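Side-chain contacts in periplasmic binding protein/LacI transcriptional regulator (Alkaliphilus metalliredigens, PDB 3CTP), which probably represses transcription as a LacI-family DNA-binding regulator and binds beta-D-xylulofuranose in the cleft between the two lobes of its periplasmic-binding-protein-like part: residues 135-140 against 298-303; 142-147 against 308-313; 238-243 against 277-282; 75-80 against 268-273. One frame throughout, in Å; residues are numbered along the deposited sequence.

Contact 1 (135-140 against 298-303); sequences DIPVVA and IKIING
Pro137 packs on Ile300 and Ile301 in a small, wholly apolar contact near the protein surface, where the entry to strand 138-141 meets the last turn of helix 286-302. The ring supplies two touching corners. Pro137 CB lies 3.5 Å from Ile300 CG2, and Pro137 CG lies 3.9 Å from Ile301 CG1, with the ring and the Ile301 side chain crossing nearly at right angles. Ile300 offers its short branch because CG2 stands anti to the backbone N, which leaves the longer CG1 arm beside that N. This is helix-on-sheet packing within one alpha/beta lobe of the periplasmic-binding-protein fold, and Val139 continues it by resting on Ile293 and Leu297 of the same helix. A proline suits the strand's entry: it gives a compact, rigid apolar face, while its backbone still pairs with Ile120. Just beyond the isoleucines, Gly303 ends the helix in a Schellman motif. Its positive phi of 74° is easy for a residue without a side chain, and Gly303 N reaches back to Ile300 O at 3.1 Å.

Contact 2 (142-147 against 308-313); sequences ENHILD and IEDYIM. With XLF (beta-D-xylulofuranose), chain C.
His144 and Asp310 both set CG anti to the carbonyl carbon (chi1 -71° and -66°), and these turns carry the imidazole and the carboxylate across to each other from segments 142-147 and 308-313. His144 NE2 donates to Asp310 OD1 at 2.8 Å. The oxygen lies close to the ring plane, at the ring's edge, but the donor meets it on its syn side about 33° out of the carboxylate plane. Farther along, water 1 joins the backbones by donating to Asp147 O and Ile308 O, while Ile308 CG2 lies 3.6 Å from Asp147 O.

At the other end of the loop, the extended chain of Glu142 enters the sugar pocket. Its two oxygens take one hydroxyl each: XLF O3 donates to Glu142 OE1 at 2.5 Å and XLF O4 to Glu142 OE2 at 2.7 Å, a two-pronged grip suited to adjacent hydroxyls. With an alanine here, both hydroxyls would probably lose their acceptor, and a gap would open beneath that side of the furanose.

The His144 ring is also held from its other nitrogen, ND1 being hydrogen-bonded to Glu185 OE1 at the start of helix 185-200 in the other lobe. A histidine between two carboxylates is likely to be stabilised in its doubly protonated, positive form, and it links the two lobes at the surface, well away from the sugar that Glu142 touches.

Contact 3 (238-243 against 277-282); sequences FNDIAA and PSLTTI. With XLF (beta-D-xylulofuranose), chain C.
Asp240, in the first turn of helix 240-252, meets Leu279 and Thr281 where the chain enters strand 281-283, in the C-terminal alpha/beta lobe of the periplasmic-binding-protein fold. The tight part centres on one carboxylate oxygen: Thr281 OG1 donates to the syn lone pair of Asp240 OD1 at 2.6 Å, and Leu279 CD2 presses on that same oxygen at 3.4 Å. A chi1 of -172° turns the Thr281 hydroxyl toward the helix. Asp240 OD2 is bonded to Ser269 N, so both oxygens of this buried acid have donors. One turn on comes plain apolar contact, Ala243 CB meeting Leu279 CD2 at 3.9 Å; alanine's small methyl leaves room for the branched leucine. By contrast, the side away from the strand faces the sugar, and here Asn239 is the N-cap. With CG lodged between backbone N and carbonyl carbon, Asn239 OD1 accepts from Ala242 N at 2.8 Å, while Asn239 ND2, also bonded to Asp213, gives a nearly straight hydrogen bond to XLF O5 at 3.1 Å.

Contact 4 (75-80 against 268-273); sequences FNQMAS and NSFIGE
Gln77 reaches from helix 73-88 to Ser269 and Phe270 with its chain extended beyond CG, CG itself lying anti to the carbonyl carbon. The outstretched amide sets Gln77 OE1 2.9 Å from Phe270 N, which donates to it from about 29° off the carbonyl plane. Gln77 OE1 also lies 3.4 Å from Ser269 CB. The other end of the amide is used too: Gln77 NE2 gives a hydrogen bond to water 2, which in turn donates to Asn268 O at 2.7 Å.

Phe270 takes the cramped rotamer with CG between N and carbonyl carbon (chi1 72°), and this folds its ring back toward helix 73-88. Asn76, in the corresponding rotamer (chi1 63°), brings OD1 to the ring's edge, in its plane and 3.6 Å from Phe270 CE2, while ND2 is bonded to Ile70 O. Phe270 also meets Phe214 of the second subunit.

Shortening Gln77 to an alanine would probably leave Phe270 N without this acceptor and water 2 without one of its links across the contact. A long, uncharged amide suits the position because it can accept and donate at once. Such bridging between a helix of one lobe and a loop of the other is consistent with the closed, ligand-bound form of this two-lobed periplasmic-binding-protein fold.

The four contacts fall into two touching pairs. Contacts 1 and 2 adjoin in one lobe, where Ala140 CB packs on Ile145 CD1 at 3.8 Å. Contact 3 lies in the other lobe and meets contact 4 through a backbone hydrogen bond, Leu279 N to Gly272 O at 2.9 Å; contact 4 itself bridges the cleft between the lobes. Contacts 2 and 3 do not touch, their nearest atoms being about 8 Å apart, yet both reach the same xylulofuranose: Glu142 takes hydroxyls O3 and O4, Asn239 the ring oxygen O5. Contact 4 passes beside it, about 6 Å from Ser269's side chain to the sugar. Contacts 1 and 3 are the farthest apart, with centres separated by about 34 Å.

Contact 1 (135-140 against 298-303)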
loop_
_atom_site.group_PDB
_atom_site.type_symbol
_atom_site.label_atom_id
_atom_site.label_comp_id
_atom_site.label_asym_id
_atom_site.label_seq_id
_atom_site.Cartn_x
_atom_site.Cartn_y
_atom_site.Cartn_z
ATOM N N ASP A 135 -17.447 -18.106 -18.125
ATOM C CA ASP A 135 -18.502 -17.469 -18.888
ATOM C C ASP A 135 -18.879 -16.162 -18.210
ATOM O O ASP A 135 -20.051 -15.879 -17.969
ATOM C CB ASP A 135 -19.719 -18.391 -18.961
ATOM C CG ASP A 135 -20.698 -17.966 -20.023
ATOM O OD1 ASP A 135 -20.903 -18.738 -20.984
ATOM O OD2 ASP A 135 -21.251 -16.854 -19.902
ATOM N N ILE A 136 -17.864 -15.375 -17.889
ATOM C CA ILE A 136 -18.048 -14.125 -17.176
ATOM C C ILE A 136 -17.179 -13.124 -17.914
ATOM O O ILE A 136 -16.080 -13.475 -18.344
ATOM C CB ILE A 136 -17.556 -14.239 -15.721
ATOM C CG1 ILE A 136 -18.492 -15.133 -14.900
ATOM C CG2 ILE A 136 -17.492 -12.876 -15.065
ATOM C CD1 ILE A 136 -18.095 -15.233 -13.428
ATOM N N PRO A 137 -17.665 -11.891 -18.089
ATOM C CA PRO A 137 -16.863 -10.874 -18.785
ATOM C C PRO A 137 -15.543 -10.603 -18.075
ATOM O O PRO A 137 -15.514 -10.490 -16.838
ATOM C CB PRO A 137 -17.745 -9.618 -18.707
ATOM C CG PRO A 137 -19.181 -10.206 -18.681
ATOM C CD PRO A 137 -19.059 -11.457 -17.849
ATOM N N VAL A 138 -14.475 -10.475 -18.856
ATOM C CA VAL A 138 -13.139 -10.212 -18.316
ATOM C C VAL A 138 -12.470 -9.149 -19.177
ATOM O O VAL A 138 -12.593 -9.180 -20.417
ATOM C CB VAL A 138 -12.218 -11.480 -18.405
ATOM C CG1 VAL A 138 -10.778 -11.135 -17.984
ATOM C CG2 VAL A 138 -12.763 -12.610 -17.549
ATOM N N VAL A 139 -11.783 -8.199 -18.539
ATOM C CA VAL A 139 -10.798 -7.358 -19.222
ATOM C C VAL A 139 -9.468 -7.495 -18.479
ATOM O O VAL A 139 -9.456 -7.856 -17.294
ATOM C CB VAL A 139 -11.185 -5.885 -19.320
ATOM C CG1 VAL A 139 -12.482 -5.752 -20.122
ATOM C CG2 VAL A 139 -11.350 -5.235 -17.926
ATOM N N ALA A 140 -8.358 -7.259 -19.181
ATOM C CA ALA A 140 -7.028 -7.520 -18.589
ATOM C C ALA A 140 -6.251 -6.236 -18.491
ATOM O O ALA A 140 -6.329 -5.399 -19.388
ATOM C CB ALA A 140 -6.242 -8.484 -19.472
ATOM N N ILE A 298 -17.830 -2.754 -18.800
ATOM C CA ILE A 298 -19.280 -2.572 -18.823
ATOM C C ILE A 298 -19.848 -2.844 -20.234
ATOM O O ILE A 298 -20.946 -3.391 -20.388
ATOM C CB ILE A 298 -19.660 -1.167 -18.362
ATOM C CG1 ILE A 298 -19.463 -0.997 -16.859
ATOM C CG2 ILE A 298 -21.100 -0.819 -18.787
ATOM C CD1 ILE A 298 -20.141 -2.024 -16.053
ATOM N N LYS A 299 -19.096 -2.487 -21.270
ATOM C CA LYS A 299 -19.542 -2.870 -22.635
ATOM C C LYS A 299 -19.681 -4.374 -22.779
ATOM O O LYS A 299 -20.681 -4.874 -23.344
ATOM C CB LYS A 299 -18.566 -2.357 -23.713
ATOM C CG LYS A 299 -18.629 -0.886 -23.923
ATOM C CD LYS A 299 -17.746 -0.505 -25.118
ATOM C CE LYS A 299 -17.364 0.946 -25.047
ATOM N NZ LYS A 299 -18.546 1.790 -25.277
ATOM N N ILE A 300 -18.691 -5.114 -22.293
ATOM C CA ILE A 300 -18.740 -6.561 -22.394
ATOM C C ILE A 300 -19.916 -7.072 -21.550
ATOM O O ILE A 300 -20.686 -7.918 -22.000
ATOM C CB ILE A 300 -17.431 -7.264 -21.959
ATOM C CG1 ILE A 300 -16.204 -6.752 -22.736
ATOM C CG2 ILE A 300 -17.547 -8.787 -22.124
ATOM C CD1 ILE A 300 -16.287 -7.011 -24.215
ATOM N N ILE A 301 -20.065 -6.551 -20.327
ATOM C CA ILE A 301 -21.170 -7.004 -19.484
ATOM C C ILE A 301 -22.514 -6.815 -20.167
ATOM O O ILE A 301 -23.400 -7.685 -20.085
ATOM C CB ILE A 301 -21.170 -6.256 -18.124
ATOM C CG1 ILE A 301 -19.976 -6.706 -17.279
ATOM C CG2 ILE A 301 -22.538 -6.437 -17.403
ATOM C CD1 ILE A 301 -19.771 -5.812 -16.029
ATOM N N ASN A 302 -22.673 -5.668 -20.824
ATOM C CA ASN A 302 -23.934 -5.255 -21.439
ATOM C C ASN A 302 -24.150 -5.844 -22.826
ATOM O O ASN A 302 -25.233 -5.680 -23.414
ATOM C CB ASN A 302 -23.962 -3.730 -21.565
ATOM C CG ASN A 302 -24.140 -3.027 -20.217
ATOM O OD1 ASN A 302 -24.405 -3.662 -19.213
ATOM N ND2 ASN A 302 -23.990 -1.711 -20.207
ATOM N N GLY A 303 -23.120 -6.497 -23.356
ATOM C CA GLY A 303 -23.173 -7.088 -24.693
ATOM C C GLY A 303 -23.103 -6.069 -25.821
ATOM O O GLY A 303 -23.659 -6.292 -26.907
#

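Contact 2 (142-147 against 308-313)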
loop_
_atom_site.group_PDB
_atom_site.type_symbol
_atom_site.label_atom_id
_atom_site.label_comp_id
_atom_site.label_asym_id
_atom_site.label_seq_id
_atom_site.Cartn_x
_atom_site.Cartn_y
_atom_site.Cartn_z
ATOM N N GLU A 142 -2.420 -4.974 -18.581
ATOM C CA GLU A 142 -1.033 -5.308 -18.980
ATOM C C GLU A 142 -0.800 -6.599 -19.720
ATOM O O GLU A 142 -0.322 -6.585 -20.866
ATOM C CB GLU A 142 -0.063 -5.219 -17.804
ATOM C CG GLU A 142 0.082 -3.758 -17.378
ATOM C CD GLU A 142 1.147 -3.533 -16.311
ATOM O OE1 GLU A 142 1.480 -2.343 -16.069
ATOM O OE2 GLU A 142 1.641 -4.526 -15.724
ATOM N N ASN A 143 -1.021 -7.731 -19.048
ATOM C CA ASN A 143 -0.649 -8.985 -19.676
ATOM C C ASN A 143 -1.805 -9.505 -20.508
ATOM O O ASN A 143 -2.957 -9.516 -20.055
ATOM C CB ASN A 143 -0.304 -10.037 -18.614
ATOM C CG ASN A 143 1.073 -9.855 -18.019
ATOM O OD1 ASN A 143 1.800 -8.916 -18.336
ATOM N ND2 ASN A 143 1.447 -10.783 -17.131
ATOM N N HIS A 144 -1.476 -9.956 -21.709
ATOM C CA HIS A 144 -2.472 -10.521 -22.618
ATOM C C HIS A 144 -2.860 -11.905 -22.140
ATOM O O HIS A 144 -2.002 -12.711 -21.797
ATOM C CB HIS A 144 -1.871 -10.601 -24.023
ATOM C CG HIS A 144 -1.696 -9.257 -24.656
ATOM N ND1 HIS A 144 -0.607 -8.449 -24.405
ATOM C CD2 HIS A 144 -2.499 -8.556 -25.495
ATOM C CE1 HIS A 144 -0.746 -7.306 -25.058
ATOM N NE2 HIS A 144 -1.885 -7.345 -25.727
ATOM N N ILE A 145 -4.149 -12.219 -22.187
ATOM C CA ILE A 145 -4.611 -13.496 -21.678
ATOM C C ILE A 145 -5.020 -14.409 -22.818
ATOM O O ILE A 145 -4.373 -15.446 -23.068
ATOM C CB ILE A 145 -5.760 -13.263 -20.685
ATOM C CG1 ILE A 145 -5.233 -12.409 -19.553
ATOM C CG2 ILE A 145 -6.227 -14.606 -20.086
ATOM C CD1 ILE A 145 -6.268 -12.166 -18.447
ATOM N N LEU A 146 -6.062 -14.006 -23.523
ATOM C CA LEU A 146 -6.504 -14.736 -24.707
ATOM C C LEU A 146 -6.863 -13.705 -25.752
ATOM O O LEU A 146 -7.121 -12.544 -25.415
ATOM C CB LEU A 146 -7.736 -15.554 -24.391
ATOM C CG LEU A 146 -7.585 -16.720 -23.410
ATOM C CD1 LEU A 146 -8.957 -17.235 -23.009
ATOM C CD2 LEU A 146 -6.735 -17.862 -23.998
ATOM N N ASP A 147 -6.912 -14.133 -27.011
ATOM C CA ASP A 147 -7.118 -13.180 -28.083
ATOM C C ASP A 147 -8.507 -12.548 -28.014
ATOM O O ASP A 147 -8.769 -11.529 -28.677
ATOM C CB ASP A 147 -6.923 -13.883 -29.434
ATOM C CG ASP A 147 -5.491 -14.320 -29.648
ATOM O OD1 ASP A 147 -4.614 -13.798 -28.937
ATOM O OD2 ASP A 147 -5.236 -15.187 -30.508
ATOM N N ILE A 308 -12.139 -6.109 -30.035
ATOM C CA ILE A 308 -11.227 -6.612 -29.002
ATOM C C ILE A 308 -9.798 -6.371 -29.433
ATOM O O ILE A 308 -9.262 -7.122 -30.251
ATOM C CB ILE A 308 -11.499 -8.110 -28.758
ATOM C CG1 ILE A 308 -12.960 -8.321 -28.417
ATOM C CG2 ILE A 308 -10.590 -8.646 -27.670
ATOM C CD1 ILE A 308 -13.391 -7.573 -27.257
ATOM N N GLU A 309 -9.184 -5.294 -28.930
ATOM C CA GLU A 309 -7.856 -4.866 -29.347
ATOM C C GLU A 309 -7.185 -4.200 -28.152
ATOM O O GLU A 309 -7.852 -3.967 -27.136
ATOM C CB GLU A 309 -7.981 -3.819 -30.473
ATOM C CG GLU A 309 -8.778 -2.570 -30.076
ATOM C CD GLU A 309 -8.927 -1.543 -31.204
ATOM O OE1 GLU A 309 -8.010 -1.433 -32.042
ATOM O OE2 GLU A 309 -9.961 -0.844 -31.222
ATOM N N ASP A 310 -5.894 -3.877 -28.270
ATOM C CA ASP A 310 -5.175 -3.230 -27.159
ATOM C C ASP A 310 -5.614 -1.779 -26.982
ATOM O O ASP A 310 -5.757 -1.033 -27.962
ATOM C CB ASP A 310 -3.670 -3.169 -27.432
ATOM C CG ASP A 310 -3.006 -4.539 -27.485
ATOM O OD1 ASP A 310 -3.563 -5.514 -26.957
ATOM O OD2 ASP A 310 -1.903 -4.633 -28.069
ATOM N N TYR A 311 -5.787 -1.374 -25.720
ATOM C CA TYR A 311 -6.003 0.034 -25.391
ATOM C C TYR A 311 -4.772 0.518 -24.660
ATOM O O TYR A 311 -4.500 0.028 -23.570
ATOM C CB TYR A 311 -7.223 0.189 -24.481
ATOM C CG TYR A 311 -8.542 0.195 -25.254
ATOM C CD1 TYR A 311 -8.989 -0.934 -25.928
ATOM C CD2 TYR A 311 -9.321 1.357 -25.315
ATOM C CE1 TYR A 311 -10.185 -0.912 -26.661
ATOM C CE2 TYR A 311 -10.517 1.380 -26.029
ATOM C CZ TYR A 311 -10.937 0.258 -26.709
ATOM O OH TYR A 311 -12.126 0.334 -27.418
ATOM N N ILE A 312 -4.008 1.430 -25.258
ATOM C CA ILE A 312 -2.729 1.864 -24.679
ATOM C C ILE A 312 -2.786 3.342 -24.353
ATOM O O ILE A 312 -3.062 4.171 -25.241
ATOM C CB ILE A 312 -1.599 1.583 -25.696
ATOM C CG1 ILE A 312 -1.581 0.090 -26.009
ATOM C CG2 ILE A 312 -0.262 2.027 -25.148
ATOM C CD1 ILE A 312 -0.538 -0.302 -27.040
ATOM N N MET A 313 -2.576 3.691 -23.078
ATOM C CA MET A 313 -2.667 5.086 -22.624
ATOM C C MET A 313 -1.304 5.788 -22.584
ATOM O O MET A 313 -0.292 5.218 -22.192
ATOM C CB MET A 313 -3.280 5.200 -21.194
ATOM C CG MET A 313 -4.691 4.669 -20.940
ATOM S SD MET A 313 -6.013 5.399 -21.962
ATOM C CE MET A 313 -6.043 3.925 -22.861
HETATM O O4 XLF C . 3.853 -4.446 -14.175
HETATM C C4 XLF C . 4.360 -3.123 -13.981
HETATM C C5 XLF C . 5.497 -3.213 -12.973
HETATM O O5 XLF C . 5.000 -2.632 -11.763
HETATM C C3 XLF C . 3.323 -2.240 -13.306
HETATM O O3 XLF C . 2.779 -1.272 -14.212
HETATM C C2 XLF C . 4.140 -1.592 -12.222
HETATM O O2 XLF C . 4.943 -0.519 -12.756
HETATM C C1 XLF C . 3.297 -1.107 -11.061
HETATM O O1 XLF C . 4.159 -0.617 -10.023
HETATM O O HOH W 1 -9.753 -9.890 -30.766
#

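Contact 3 (238-243 against 277-282)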
loop_
_atom_site.group_PDB
_atom_site.type_symbol
_atom_site.label_atom_id
_atom_site.label_comp_id
_atom_site.label_asym_id
_atom_site.label_seq_id
_atom_site.Cartn_x
_atom_site.Cartn_y
_atom_site.Cartn_z
ATOM N N PHE A 238 12.564 -0.312 -12.702
ATOM C CA PHE A 238 11.321 -0.649 -13.407
ATOM C C PHE A 238 10.042 -0.101 -12.797
ATOM O O PHE A 238 9.031 0.007 -13.505
ATOM C CB PHE A 238 11.203 -2.176 -13.616
ATOM C CG PHE A 238 11.020 -2.966 -12.331
ATOM C CD1 PHE A 238 9.739 -3.300 -11.884
ATOM C CD2 PHE A 238 12.119 -3.429 -11.617
ATOM C CE1 PHE A 238 9.596 -4.034 -10.725
ATOM C CE2 PHE A 238 11.977 -4.180 -10.463
ATOM C CZ PHE A 238 10.705 -4.486 -10.021
ATOM N N ASN A 239 10.023 0.193 -11.495
ATOM C CA ASN A 239 8.883 0.938 -10.957
ATOM C C ASN A 239 9.275 1.737 -9.748
ATOM O O ASN A 239 10.423 1.661 -9.296
ATOM C CB ASN A 239 7.643 0.044 -10.703
ATOM C CG ASN A 239 7.829 -0.919 -9.570
ATOM O OD1 ASN A 239 8.716 -0.755 -8.750
ATOM N ND2 ASN A 239 6.970 -1.961 -9.511
ATOM N N ASP A 240 8.363 2.589 -9.288
ATOM C CA ASP A 240 8.714 3.533 -8.237
ATOM C C ASP A 240 8.976 2.859 -6.896
ATOM O O ASP A 240 9.866 3.280 -6.166
ATOM C CB ASP A 240 7.630 4.607 -8.039
ATOM C CG ASP A 240 7.551 5.587 -9.191
ATOM O OD1 ASP A 240 8.471 5.640 -10.035
ATOM O OD2 ASP A 240 6.540 6.337 -9.230
ATOM N N ILE A 241 8.186 1.839 -6.557
ATOM C CA ILE A 241 8.408 1.178 -5.249
ATOM C C ILE A 241 9.750 0.425 -5.239
ATOM O O ILE A 241 10.485 0.464 -4.241
ATOM C CB ILE A 241 7.180 0.308 -4.823
ATOM C CG1 ILE A 241 7.375 -0.254 -3.411
ATOM C CG2 ILE A 241 6.893 -0.763 -5.845
ATOM C CD1 ILE A 241 7.372 0.826 -2.344
ATOM N N ALA A 242 10.109 -0.219 -6.349
ATOM C CA ALA A 242 11.445 -0.826 -6.422
ATOM C C ALA A 242 12.525 0.272 -6.355
ATOM O O ALA A 242 13.567 0.119 -5.718
ATOM C CB ALA A 242 11.569 -1.640 -7.716
ATOM N N ALA A 243 12.287 1.398 -7.019
ATOM C CA ALA A 243 13.280 2.499 -6.961
ATOM C C ALA A 243 13.495 2.961 -5.520
ATOM O O ALA A 243 14.612 3.303 -5.133
ATOM C CB ALA A 243 12.814 3.708 -7.808
ATOM N N PRO A 277 15.445 12.538 -1.892
ATOM C CA PRO A 277 14.798 13.529 -2.742
ATOM C C PRO A 277 13.658 12.875 -3.515
ATOM O O PRO A 277 13.662 11.656 -3.696
ATOM C CB PRO A 277 15.918 13.979 -3.691
ATOM C CG PRO A 277 16.924 12.903 -3.660
ATOM C CD PRO A 277 16.811 12.215 -2.339
ATOM N N SER A 278 12.693 13.680 -3.954
ATOM C CA SER A 278 11.548 13.150 -4.681
ATOM C C SER A 278 11.976 12.586 -6.036
ATOM O O SER A 278 12.918 13.067 -6.650
ATOM C CB SER A 278 10.483 14.212 -4.863
ATOM O OG SER A 278 11.079 15.352 -5.495
ATOM N N LEU A 279 11.242 11.571 -6.488
ATOM C CA LEU A 279 11.692 10.685 -7.556
ATOM C C LEU A 279 11.234 11.124 -8.945
ATOM O O LEU A 279 10.037 11.215 -9.215
ATOM C CB LEU A 279 11.118 9.282 -7.278
ATOM C CG LEU A 279 11.426 8.174 -8.277
ATOM C CD1 LEU A 279 12.905 7.884 -8.343
ATOM C CD2 LEU A 279 10.693 6.929 -7.812
ATOM N N THR A 280 12.179 11.360 -9.849
ATOM C CA THR A 280 11.834 11.527 -11.257
ATOM C C THR A 280 11.265 10.211 -11.768
ATOM O O THR A 280 11.762 9.126 -11.419
ATOM C CB THR A 280 13.080 11.884 -12.050
ATOM O OG1 THR A 280 13.541 13.163 -11.601
ATOM C CG2 THR A 280 12.786 11.916 -13.553
ATOM N N THR A 281 10.219 10.289 -12.573
ATOM C CA THR A 281 9.506 9.056 -12.920
ATOM C C THR A 281 8.733 9.247 -14.214
ATOM O O THR A 281 8.736 10.324 -14.800
ATOM C CB THR A 281 8.572 8.625 -11.756
ATOM O OG1 THR A 281 8.012 7.325 -12.022
ATOM C CG2 THR A 281 7.448 9.650 -11.584
ATOM N N ILE A 282 8.122 8.172 -14.684
ATOM C CA ILE A 282 7.254 8.210 -15.845
ATOM C C ILE A 282 5.840 7.981 -15.333
ATOM O O ILE A 282 5.540 6.990 -14.658
ATOM C CB ILE A 282 7.578 7.076 -16.839
ATOM C CG1 ILE A 282 9.063 7.109 -17.251
ATOM C CG2 ILE A 282 6.657 7.177 -18.071
ATOM C CD1 ILE A 282 9.481 8.404 -17.997
HETATM O O4 XLF C . 3.853 -4.446 -14.175
HETATM C C4 XLF C . 4.360 -3.123 -13.981
HETATM C C5 XLF C . 5.497 -3.213 -12.973
HETATM O O5 XLF C . 5.000 -2.632 -11.763
HETATM C C3 XLF C . 3.323 -2.240 -13.306
HETATM O O3 XLF C . 2.779 -1.272 -14.212
HETATM C C2 XLF C . 4.140 -1.592 -12.222
HETATM O O2 XLF C . 4.943 -0.519 -12.756
HETATM C C1 XLF C . 3.297 -1.107 -11.061
HETATM O O1 XLF C . 4.159 -0.617 -10.023
#

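Contact 4 (75-80 against 268-273)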
loop_
_atom_site.group_PDB
_atom_site.type_symbol
_atom_site.label_atom_id
_atom_site.label_comp_id
_atom_site.label_asym_id
_atom_site.label_seq_id
_atom_site.Cartn_x
_atom_site.Cartn_y
_atom_site.Cartn_z
ATOM N N PHE A 75 -0.695 -0.183 -7.248
ATOM C CA PHE A 75 -1.917 -0.990 -7.317
ATOM C C PHE A 75 -2.959 -0.574 -6.289
ATOM O O PHE A 75 -4.166 -0.744 -6.544
ATOM C CB PHE A 75 -1.622 -2.488 -7.207
ATOM C CG PHE A 75 -0.979 -3.031 -8.446
ATOM C CD1 PHE A 75 -1.700 -3.084 -9.637
ATOM C CD2 PHE A 75 0.335 -3.435 -8.429
ATOM C CE1 PHE A 75 -1.087 -3.552 -10.823
ATOM C CE2 PHE A 75 0.951 -3.879 -9.605
ATOM C CZ PHE A 75 0.235 -3.955 -10.792
ATOM N N ASN A 76 -2.541 -0.065 -5.146
ATOM C CA ASN A 76 -3.614 0.415 -4.269
ATOM C C ASN A 76 -4.247 1.695 -4.792
ATOM O O ASN A 76 -5.451 1.904 -4.643
ATOM C CB ASN A 76 -3.247 0.440 -2.778
ATOM C CG ASN A 76 -2.122 1.364 -2.431
ATOM O OD1 ASN A 76 -2.261 2.588 -2.589
ATOM N ND2 ASN A 76 -1.031 0.815 -1.795
ATOM N N GLN A 77 -3.504 2.556 -5.440
ATOM C CA GLN A 77 -4.116 3.731 -6.037
ATOM C C GLN A 77 -4.999 3.351 -7.204
ATOM O O GLN A 77 -6.047 3.858 -7.344
ATOM C CB GLN A 77 -3.064 4.696 -6.532
ATOM C CG GLN A 77 -2.253 5.361 -5.413
ATOM C CD GLN A 77 -1.140 6.231 -5.928
ATOM O OE1 GLN A 77 -0.010 5.847 -5.932
ATOM N NE2 GLN A 77 -1.476 7.411 -6.314
ATOM N N MET A 78 -4.530 2.428 -8.025
ATOM C CA MET A 78 -5.370 1.954 -9.128
ATOM C C MET A 78 -6.672 1.365 -8.585
ATOM O O MET A 78 -7.765 1.619 -9.131
ATOM C CB MET A 78 -4.628 0.882 -9.964
ATOM C CG MET A 78 -3.706 1.478 -10.994
ATOM S SD MET A 78 -4.574 1.909 -12.554
ATOM C CE MET A 78 -4.673 0.217 -13.128
ATOM N N ALA A 79 -6.592 0.565 -7.527
ATOM C CA ALA A 79 -7.810 -0.049 -6.979
ATOM C C ALA A 79 -8.760 1.030 -6.458
ATOM O O ALA A 79 -9.989 0.905 -6.609
ATOM C CB ALA A 79 -7.443 -1.008 -5.854
ATOM N N SER A 80 -8.210 2.071 -5.825
ATOM C CA SER A 80 -9.089 3.145 -5.327
ATOM C C SER A 80 -9.827 3.834 -6.469
ATOM O O SER A 80 -11.009 4.162 -6.347
ATOM C CB SER A 80 -8.280 4.193 -4.552
ATOM O OG SER A 80 -7.746 3.623 -3.341
ATOM N N ASN A 268 4.727 7.033 -11.358
ATOM C CA ASN A 268 4.191 8.165 -10.587
ATOM C C ASN A 268 3.188 7.674 -9.549
ATOM O O ASN A 268 2.069 8.187 -9.453
ATOM C CB ASN A 268 3.537 9.221 -11.483
ATOM C CG ASN A 268 3.320 10.535 -10.734
ATOM O OD1 ASN A 268 3.922 10.760 -9.681
ATOM N ND2 ASN A 268 2.438 11.397 -11.264
ATOM N N SER A 269 3.612 6.698 -8.751
ATOM C CA SER A 269 2.828 6.335 -7.571
ATOM C C SER A 269 3.245 7.188 -6.350
ATOM O O SER A 269 4.258 7.919 -6.377
ATOM C CB SER A 269 2.974 4.846 -7.256
ATOM O OG SER A 269 4.292 4.557 -6.811
ATOM N N PHE A 270 2.457 7.134 -5.282
ATOM C CA PHE A 270 2.683 8.126 -4.246
ATOM C C PHE A 270 4.024 7.999 -3.549
ATOM O O PHE A 270 4.511 8.959 -2.952
ATOM C CB PHE A 270 1.515 8.155 -3.234
ATOM C CG PHE A 270 1.441 6.960 -2.310
ATOM C CD1 PHE A 270 2.307 6.857 -1.228
ATOM C CD2 PHE A 270 0.430 6.001 -2.465
ATOM C CE1 PHE A 270 2.227 5.763 -0.314
ATOM C CE2 PHE A 270 0.326 4.914 -1.567
ATOM C CZ PHE A 270 1.239 4.798 -0.490
ATOM N N ILE A 271 4.649 6.834 -3.629
ATOM C CA ILE A 271 5.909 6.644 -2.911
ATOM C C ILE A 271 7.001 7.573 -3.428
ATOM O O ILE A 271 7.913 7.963 -2.678
ATOM C CB ILE A 271 6.357 5.156 -2.962
ATOM C CG1 ILE A 271 7.499 4.899 -1.978
ATOM C CG2 ILE A 271 6.753 4.763 -4.360
ATOM C CD1 ILE A 271 7.028 4.949 -0.517
ATOM N N GLY A 272 6.934 7.938 -4.700
ATOM C CA GLY A 272 7.963 8.820 -5.276
ATOM C C GLY A 272 7.936 10.254 -4.752
ATOM O O GLY A 272 8.964 10.960 -4.765
ATOM N N GLU A 273 6.778 10.688 -4.259
ATOM C CA GLU A 273 6.637 12.038 -3.731
ATOM C C GLU A 273 6.803 12.019 -2.224
ATOM O O GLU A 273 7.242 12.983 -1.583
ATOM C CB GLU A 273 5.274 12.619 -4.151
ATOM C CG GLU A 273 5.050 14.075 -3.732
ATOM C CD GLU A 273 6.215 15.009 -4.075
ATOM O OE1 GLU A 273 6.542 15.153 -5.276
ATOM O OE2 GLU A 273 6.791 15.623 -3.137
HETATM O O HOH W 2 0.714 9.254 -7.403
#